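Local coordinates for PA14 domain-containing protein (Clostridium clariflavum, PDB 6QDI) that probably senses plant-biomass sugars outside the cell, as the calcium-binding tandem PA14 part of a membrane-bound RsgI-type anti-sigma factor, at residues D10-T15 with D180-V185; F17-V22 with S34-I39; D82-L87 with E109-T114. All blocks are in the same frame, centred on the assembly; numbering follows the deposited sequence.

Interaction 1 joins the two PA14 domains, while interactions 2 and 3 lie within the first of them and reach the same antiparallel sheet. Interaction 2 meets interaction 1 at Asp-10, whose carboxylate packs on Lys-18 and Ile-39, next to the calcium ion bound by the Asp-10 carbonyl. On another flank, interaction 3 touches interaction 1 through Asn-113 OD1, 2.9 Å from Val-185 N and probably hydrogen-bonded to it, so residues 109-114 also take part in the domain interface. Asn-112 and Thr-114 hold a second calcium ion, 12.1 Å from the first. Interactions 2 and 3 do not meet; their nearest atoms are about 6 Å apart.

Interaction 1 of 3, residues D10-T15 with D180-V185; sequences DNIDLT and DFNWGV. With CA (calcium ion), chain G.
Asn-11 OD1 takes two donors: the backbone N of Asn-182 at 3.0 Å, standing above the amide plane, and a water at 2.8 Å that is itself a calcium ligand. The other end of the same amide also makes two bonds. Its ND2 gives a nearly straight bond (177°) to Asp-180 O at 2.8 Å and a second, in the amide plane, to Thr-15 OG1, so four bonds fix the rotation of the group. Thr-15 OG1 in turn donates to Asp-13 OD1, 2.6 Å away. Backbone joins backbone where Ile-12 N reaches Asn-182 O. Beyond it the Asn-182 amide is used at both ends: ND2 drops onto Asp-13 OD2 from above the carboxylate plane (3.0 Å), while OD1 accepts from Gly-184 N in an Asx turn. Ile-12 lies across this amide with CG1 and sets CD1 3.6 Å from Gly-184 CA. Arg-274 of strand 271-279 forms salt bridges to both Asp-13 and Asp-180, tying the acids into the interface. The calcium bound by Asp-10 O is also held by Asp-42 and Ser-44. Thus the loop between strands 4-9 and 17-23 of the first PA14 domain lies against strand 180-184 of the second, which pairs with strand 271-279.

Interaction 2 of 3, residues F17-V22 with S34-I39; sequences FKLTRV and SPAKEI
Leu-19 and Glu-38 are brought together by two torsions: Leu-19 CG stands anti to its backbone N (chi1 177°), and the Glu-38 chain is bent at chi2 (82°), which folds CD back toward the leucine. The two side chains cross at a slant. Leu-19 CD2 comes to 3.5 Å from Glu-38 OE1 and 3.6 Å from Ala-36 CB, while CD1 lies against the carboxylate carbon, so both leucine methyls touch the acid, and CD2 also meets the alanine methyl. Glu-38 OE2 is in turn held in a salt bridge by Lys-37 NZ at 3.0 Å, which would partly offset the charge that the leucine packs beside.

Lys-18 uses only the base of its side chain here. CB and CG rest on Glu-38 O, and CB meets Ile-39 CD1 at 3.8 Å, whereas the amine end runs away from the loop and the chain touches Asp-10. Farther along the strand, Arg-21 stretches from CG to NE and sends NH1 to Pro-35 O at 3.2 Å, the acceptor lying at the guanidinium edge. A water doubles this link, accepting from Arg-21 NH2 at 2.8 Å and donating to Pro-35 O, so the carbonyl takes two donors. NE of the same guanidinium forms a salt bridge with Asp-23.

The loop is folded by a type I turn from Ala-36 to Ile-39, closed by the bond from Ile-39 N to Ala-36 O. On the strand, Lys-18 and Leu-19 both lie opposite Tyr-8 of strand 4-9. This is a classic beta bulge, and it points two consecutive side chains at the loop in the PA14 beta-sandwich, close to the calcium site of Asp-10, Asp-42 and Ser-44.

Interaction 3 of 3, residues D82-L87 with E109-T114; sequences DKWDNL and EYFNNT. With CA (calcium ion), chain D.
From Trp-84 to Asn-86 the chain runs within 18° of the direction of strand residues 109-113, but at a distance, the CA atoms of Trp-84 and Tyr-110 being 7.8 Å apart, so side chains bridge the gap. Trp-84 and Phe-111 form a T-shaped pair. The edge of the phenylalanine, led by CD2 and CE2, stands over the face of the indole, with ring planes at 70° and the centroid of the six-membered ring 4.6 Å from that of Phe-111. CD2 lies over the middle of the indole and comes to 3.5 Å from Trp-84 CE2. The far edge of the indole, at CZ3, meets the peptide between Glu-109 and Tyr-110.

Two oxygens approach the outer rim of the phenylalanine: Asp-85 O lies 3.5 Å from CZ of Phe-111, and Asn-86 OD1 lies in the ring plane beside CE1. That same OD1 accepts from Asn-113 ND2 at 3.0 Å, the donor standing above the Asn-86 amide plane; the OD1 of Asn-113 is bonded to Val-185 N of the second PA14 domain. A water accepts from Asn-86 ND2 at 2.7 Å and, weakly, from Asn-113 ND2. Asp-85 OD1 accepts from Leu-87 N in an Asx turn and forms a salt bridge with Arg-67.

On either side of Asn-113 in the sequence, Asn-112 OD1 and Thr-114 O bind a calcium ion with Asp-68, Asn-69 and Asn-116. Strand 104-113 pairs with strands 44-53 and 71-75, and the segment leaving strand 78-83 folds over the Phe-111 side of it.

Interaction 1 of 3, residues D10-T15 with D180-V185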
# COMPACT_ATOMS: atom_id res chain seq x y z
N ASP A 10 3.20 -1.23 0.89
CA ASP A 10 3.44 -2.33 -0.04
C ASP A 10 2.55 -2.29 -1.27
O ASP A 10 2.71 -3.12 -2.13
CB ASP A 10 3.25 -3.70 0.66
CG ASP A 10 4.47 -4.63 0.58
OD1 ASP A 10 5.50 -4.29 0.09
OD2 ASP A 10 4.41 -5.74 1.23
N ASN A 11 1.58 -1.39 -1.33
CA ASN A 11 0.64 -1.28 -2.45
C ASN A 11 0.77 0.08 -3.12
O ASN A 11 1.44 0.99 -2.60
CB ASN A 11 -0.80 -1.46 -1.92
CG ASN A 11 -1.00 -2.85 -1.36
OD1 ASN A 11 -0.52 -3.83 -1.92
ND2 ASN A 11 -1.81 -2.94 -0.32
N ILE A 12 0.08 0.28 -4.24
CA ILE A 12 0.13 1.58 -4.96
C ILE A 12 -0.65 2.69 -4.30
O ILE A 12 -0.51 3.84 -4.71
CB ILE A 12 -0.36 1.45 -6.42
CG1 ILE A 12 -1.83 1.08 -6.53
CG2 ILE A 12 0.52 0.46 -7.20
CD1 ILE A 12 -2.45 1.48 -7.85
N ASP A 13 -1.46 2.38 -3.29
CA ASP A 13 -2.51 3.29 -2.80
C ASP A 13 -2.37 3.59 -1.33
O ASP A 13 -3.38 3.81 -0.65
CB ASP A 13 -3.88 2.66 -3.10
CG ASP A 13 -4.13 1.35 -2.35
OD1 ASP A 13 -3.14 0.80 -1.79
OD2 ASP A 13 -5.30 0.91 -2.35
N LEU A 14 -1.15 3.60 -0.81
CA LEU A 14 -0.92 4.04 0.59
C LEU A 14 -1.65 3.12 1.56
O LEU A 14 -2.14 3.56 2.61
CB LEU A 14 -1.24 5.51 0.78
CG LEU A 14 -0.51 6.45 -0.19
CD1 LEU A 14 -1.20 7.81 -0.20
CD2 LEU A 14 0.96 6.56 0.15
N THR A 15 -1.69 1.83 1.23
CA THR A 15 -2.20 0.80 2.10
C THR A 15 -1.13 -0.29 2.28
O THR A 15 -0.27 -0.50 1.43
CB THR A 15 -3.50 0.20 1.62
OG1 THR A 15 -3.30 -0.57 0.44
CG2 THR A 15 -4.58 1.23 1.46
N ASP A 180 -3.98 -8.02 1.69
CA ASP A 180 -4.29 -6.59 1.57
C ASP A 180 -3.47 -6.06 0.42
O ASP A 180 -2.42 -5.46 0.64
CB ASP A 180 -3.96 -5.89 2.87
CG ASP A 180 -4.39 -4.45 2.89
OD1 ASP A 180 -5.23 -4.07 2.07
OD2 ASP A 180 -3.91 -3.70 3.77
N PHE A 181 -3.92 -6.30 -0.81
CA PHE A 181 -3.12 -6.06 -2.00
C PHE A 181 -3.79 -5.11 -2.97
O PHE A 181 -4.98 -5.20 -3.25
CB PHE A 181 -2.91 -7.38 -2.76
CG PHE A 181 -1.95 -8.32 -2.08
CD1 PHE A 181 -0.60 -8.11 -2.16
CD2 PHE A 181 -2.42 -9.39 -1.34
CE1 PHE A 181 0.28 -8.98 -1.59
CE2 PHE A 181 -1.53 -10.22 -0.68
CZ PHE A 181 -0.17 -10.03 -0.82
N ASN A 182 -2.98 -4.21 -3.54
CA ASN A 182 -3.38 -3.39 -4.67
C ASN A 182 -2.12 -3.16 -5.47
O ASN A 182 -1.28 -2.34 -5.10
CB ASN A 182 -4.06 -2.11 -4.23
CG ASN A 182 -4.50 -1.27 -5.43
OD1 ASN A 182 -4.17 -1.59 -6.56
ND2 ASN A 182 -5.21 -0.20 -5.16
N TRP A 183 -1.96 -3.96 -6.52
CA TRP A 183 -0.76 -3.95 -7.32
C TRP A 183 -0.83 -2.93 -8.47
O TRP A 183 0.13 -2.86 -9.24
CB TRP A 183 -0.49 -5.32 -7.93
CG TRP A 183 -0.36 -6.47 -6.97
CD1 TRP A 183 0.76 -6.82 -6.27
CD2 TRP A 183 -1.37 -7.44 -6.66
NE1 TRP A 183 0.48 -7.93 -5.49
CE2 TRP A 183 -0.80 -8.34 -5.73
CE3 TRP A 183 -2.68 -7.65 -7.08
CZ2 TRP A 183 -1.51 -9.47 -5.26
CZ3 TRP A 183 -3.39 -8.72 -6.56
CH2 TRP A 183 -2.79 -9.61 -5.68
N GLY A 184 -1.94 -2.22 -8.64
CA GLY A 184 -2.12 -1.50 -9.90
C GLY A 184 -2.08 -2.49 -11.03
O GLY A 184 -2.81 -3.49 -11.02
N VAL A 185 -1.23 -2.24 -12.01
CA VAL A 185 -1.06 -3.14 -13.14
C VAL A 185 0.16 -4.06 -12.96
O VAL A 185 0.50 -4.82 -13.88
CB VAL A 185 -1.06 -2.40 -14.49
CG1 VAL A 185 -2.42 -1.78 -14.72
CG2 VAL A 185 0.07 -1.40 -14.58
CA CA G . 3.59 -4.27 -4.05
O HOH W 1 5.54 -4.01 -2.71
O HOH W 2 1.14 -4.46 -4.09
O HOH W 3 3.18 -6.14 -2.47

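Interaction 2 of 3, residues F17-V22 with S34-I39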
# COMPACT_ATOMS: atom_id res chain seq x y z
N PHE A 17 1.07 -0.85 5.31
CA PHE A 17 2.29 -0.29 5.85
C PHE A 17 3.33 -1.35 6.16
O PHE A 17 3.00 -2.36 6.79
CB PHE A 17 1.93 0.46 7.14
CG PHE A 17 3.12 0.94 7.90
CD1 PHE A 17 3.75 2.14 7.59
CD2 PHE A 17 3.61 0.21 8.96
CE1 PHE A 17 4.85 2.58 8.32
CE2 PHE A 17 4.73 0.62 9.66
CZ PHE A 17 5.33 1.82 9.37
N LYS A 18 4.56 -1.12 5.71
CA LYS A 18 5.66 -2.00 6.03
C LYS A 18 6.85 -1.38 6.75
O LYS A 18 7.62 -2.13 7.37
CB LYS A 18 6.16 -2.71 4.78
CG LYS A 18 5.11 -3.58 4.09
CD LYS A 18 4.66 -4.80 4.94
CE LYS A 18 3.57 -5.64 4.27
NZ LYS A 18 3.09 -6.82 5.07
N LEU A 19 7.04 -0.07 6.69
CA LEU A 19 8.29 0.52 7.23
C LEU A 19 8.13 1.99 7.38
O LEU A 19 7.57 2.67 6.48
CB LEU A 19 9.44 0.27 6.28
CG LEU A 19 10.79 0.88 6.62
CD1 LEU A 19 11.41 0.16 7.81
CD2 LEU A 19 11.69 0.81 5.41
N THR A 20 8.60 2.51 8.51
CA THR A 20 8.81 3.94 8.63
C THR A 20 10.31 4.22 8.83
O THR A 20 11.02 3.44 9.44
CB THR A 20 7.99 4.54 9.81
OG1 THR A 20 8.02 5.97 9.72
CG2 THR A 20 8.49 4.09 11.18
N ARG A 21 10.74 5.35 8.29
CA ARG A 21 12.13 5.80 8.50
C ARG A 21 12.19 7.28 8.23
O ARG A 21 11.29 7.84 7.61
CB ARG A 21 13.09 5.04 7.58
CG ARG A 21 12.98 5.40 6.11
CD ARG A 21 13.77 4.48 5.21
NE ARG A 21 13.81 4.97 3.84
CZ ARG A 21 14.15 4.25 2.76
NH1 ARG A 21 14.50 2.96 2.86
NH2 ARG A 21 14.11 4.83 1.56
N VAL A 22 13.26 7.92 8.67
CA VAL A 22 13.47 9.31 8.35
C VAL A 22 14.43 9.41 7.16
O VAL A 22 15.55 8.86 7.17
CB VAL A 22 13.98 10.09 9.57
CG1 VAL A 22 14.37 11.50 9.17
CG2 VAL A 22 12.91 10.14 10.65
N SER A 34 12.92 -2.31 -5.15
CA SER A 34 12.21 -1.81 -4.06
C SER A 34 12.91 -0.65 -3.32
O SER A 34 14.15 -0.62 -3.31
CB SER A 34 12.11 -3.04 -3.12
OG SER A 34 11.47 -2.72 -1.98
N PRO A 35 12.17 0.20 -2.59
CA PRO A 35 12.88 1.14 -1.72
C PRO A 35 13.53 0.56 -0.50
O PRO A 35 14.34 1.25 0.12
CB PRO A 35 11.80 2.13 -1.23
CG PRO A 35 10.66 1.91 -2.08
CD PRO A 35 10.73 0.51 -2.64
N ALA A 36 13.14 -0.63 -0.10
CA ALA A 36 13.63 -1.17 1.17
C ALA A 36 13.34 -2.65 1.22
O ALA A 36 12.36 -3.10 0.60
CB ALA A 36 12.95 -0.46 2.33
N LYS A 37 14.11 -3.39 2.03
CA LYS A 37 13.90 -4.84 2.09
C LYS A 37 12.50 -5.23 2.58
O LYS A 37 11.99 -6.28 2.23
CB LYS A 37 15.00 -5.49 2.92
CG LYS A 37 14.96 -5.19 4.40
CD LYS A 37 16.13 -5.85 5.11
CE LYS A 37 16.05 -5.73 6.62
NZ LYS A 37 16.05 -4.32 7.09
N GLU A 38 11.87 -4.34 3.36
CA GLU A 38 10.56 -4.58 3.91
C GLU A 38 9.44 -4.46 2.89
O GLU A 38 8.32 -4.88 3.16
CB GLU A 38 10.26 -3.62 5.07
CG GLU A 38 11.08 -3.86 6.33
CD GLU A 38 12.47 -3.25 6.29
OE1 GLU A 38 12.84 -2.54 5.32
OE2 GLU A 38 13.23 -3.47 7.27
N ILE A 39 9.72 -3.85 1.74
CA ILE A 39 8.74 -3.64 0.69
C ILE A 39 8.99 -4.69 -0.37
O ILE A 39 10.11 -4.77 -0.92
CB ILE A 39 8.90 -2.21 0.11
CG1 ILE A 39 8.52 -1.16 1.16
CG2 ILE A 39 8.05 -1.99 -1.14
CD1 ILE A 39 7.04 -1.09 1.47
O HOH W 4 15.50 3.75 -0.64

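Interaction 3 of 3, residues D82-L87 with E109-T114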
# COMPACT_ATOMS: atom_id res chain seq x y z
N ASP A 82 -0.94 18.43 -7.69
CA ASP A 82 -1.94 17.35 -7.64
C ASP A 82 -1.82 16.53 -8.91
O ASP A 82 -2.46 16.84 -9.92
CB ASP A 82 -3.34 17.95 -7.49
CG ASP A 82 -4.42 16.90 -7.29
OD1 ASP A 82 -4.08 15.69 -7.21
OD2 ASP A 82 -5.61 17.27 -7.20
N LYS A 83 -0.95 15.52 -8.86
CA LYS A 83 -0.55 14.78 -10.06
C LYS A 83 -0.50 13.28 -9.77
O LYS A 83 0.51 12.61 -9.97
CB LYS A 83 0.79 15.32 -10.61
CG LYS A 83 0.71 16.76 -11.12
CD LYS A 83 -0.08 16.87 -12.42
CE LYS A 83 -0.27 18.33 -12.73
NZ LYS A 83 -1.07 18.55 -13.93
N TRP A 84 -1.64 12.77 -9.33
CA TRP A 84 -1.77 11.38 -8.86
C TRP A 84 -2.18 10.51 -10.04
O TRP A 84 -3.30 10.07 -10.15
CB TRP A 84 -2.76 11.32 -7.73
CG TRP A 84 -2.74 10.07 -6.92
CD1 TRP A 84 -3.70 9.10 -6.88
CD2 TRP A 84 -1.72 9.67 -5.99
NE1 TRP A 84 -3.35 8.14 -5.97
CE2 TRP A 84 -2.14 8.45 -5.42
CE3 TRP A 84 -0.51 10.23 -5.58
CZ2 TRP A 84 -1.40 7.80 -4.42
CZ3 TRP A 84 0.24 9.59 -4.62
CH2 TRP A 84 -0.21 8.37 -4.03
N ASP A 85 -1.23 10.28 -10.94
CA ASP A 85 -1.54 9.59 -12.19
C ASP A 85 -0.34 8.79 -12.65
O ASP A 85 0.75 8.85 -12.06
CB ASP A 85 -2.09 10.56 -13.25
CG ASP A 85 -1.08 11.59 -13.65
OD1 ASP A 85 0.07 11.23 -13.97
OD2 ASP A 85 -1.45 12.79 -13.65
N ASN A 86 -0.58 8.00 -13.72
CA ASN A 86 0.44 7.06 -14.21
C ASN A 86 1.40 7.61 -15.19
O ASN A 86 2.24 6.86 -15.70
CB ASN A 86 -0.25 5.83 -14.76
CG ASN A 86 -0.86 5.03 -13.65
OD1 ASN A 86 -0.14 4.49 -12.86
ND2 ASN A 86 -2.16 5.03 -13.53
N LEU A 87 1.33 8.89 -15.50
CA LEU A 87 2.29 9.47 -16.36
C LEU A 87 3.65 9.53 -15.60
O LEU A 87 3.80 9.23 -14.36
CB LEU A 87 1.82 10.86 -16.80
CG LEU A 87 0.45 10.93 -17.47
CD1 LEU A 87 0.08 12.37 -17.75
CD2 LEU A 87 0.48 10.10 -18.76
N GLU A 109 2.79 12.64 -0.98
CA GLU A 109 2.39 11.27 -1.26
C GLU A 109 2.86 10.88 -2.67
O GLU A 109 2.85 11.71 -3.58
CB GLU A 109 0.87 11.14 -1.13
CG GLU A 109 0.42 11.25 0.30
CD GLU A 109 -1.07 11.31 0.54
OE1 GLU A 109 -1.85 11.33 -0.43
OE2 GLU A 109 -1.46 11.26 1.72
N TYR A 110 3.26 9.63 -2.81
CA TYR A 110 3.93 9.16 -4.02
C TYR A 110 3.53 7.71 -4.29
O TYR A 110 3.39 6.93 -3.33
CB TYR A 110 5.46 9.25 -3.79
CG TYR A 110 6.24 8.40 -4.76
CD1 TYR A 110 6.52 8.83 -6.05
CD2 TYR A 110 6.59 7.10 -4.43
CE1 TYR A 110 7.13 8.00 -6.96
CE2 TYR A 110 7.16 6.23 -5.35
CZ TYR A 110 7.42 6.69 -6.63
OH TYR A 110 7.99 5.83 -7.53
N PHE A 111 3.46 7.31 -5.57
CA PHE A 111 3.36 5.90 -5.90
C PHE A 111 4.15 5.51 -7.10
O PHE A 111 4.31 6.30 -8.04
CB PHE A 111 1.89 5.41 -6.02
CG PHE A 111 1.15 5.83 -7.27
CD1 PHE A 111 1.19 5.06 -8.43
CD2 PHE A 111 0.37 6.98 -7.29
CE1 PHE A 111 0.48 5.41 -9.55
CE2 PHE A 111 -0.35 7.32 -8.42
CZ PHE A 111 -0.30 6.56 -9.56
N ASN A 112 4.57 4.24 -7.12
CA ASN A 112 5.09 3.56 -8.31
C ASN A 112 4.11 2.49 -8.71
O ASN A 112 3.77 1.63 -7.89
CB ASN A 112 6.46 2.98 -8.10
CG ASN A 112 7.08 2.53 -9.41
OD1 ASN A 112 6.67 3.03 -10.45
ND2 ASN A 112 8.05 1.61 -9.39
N ASN A 113 3.69 2.50 -9.97
CA ASN A 113 2.79 1.49 -10.53
C ASN A 113 3.48 0.84 -11.75
O ASN A 113 3.13 1.15 -12.89
CB ASN A 113 1.47 2.12 -10.92
CG ASN A 113 0.46 1.12 -11.43
OD1 ASN A 113 0.61 -0.08 -11.35
ND2 ASN A 113 -0.61 1.63 -11.94
N THR A 114 4.44 -0.04 -11.44
CA THR A 114 5.32 -0.78 -12.37
C THR A 114 6.45 0.07 -12.92
O THR A 114 6.39 1.31 -12.97
CB THR A 114 4.60 -1.48 -13.55
OG1 THR A 114 4.23 -0.55 -14.58
CG2 THR A 114 3.40 -2.26 -13.07
CA CA D . 6.77 3.58 -12.73
O HOH W 5 -2.64 3.86 -11.12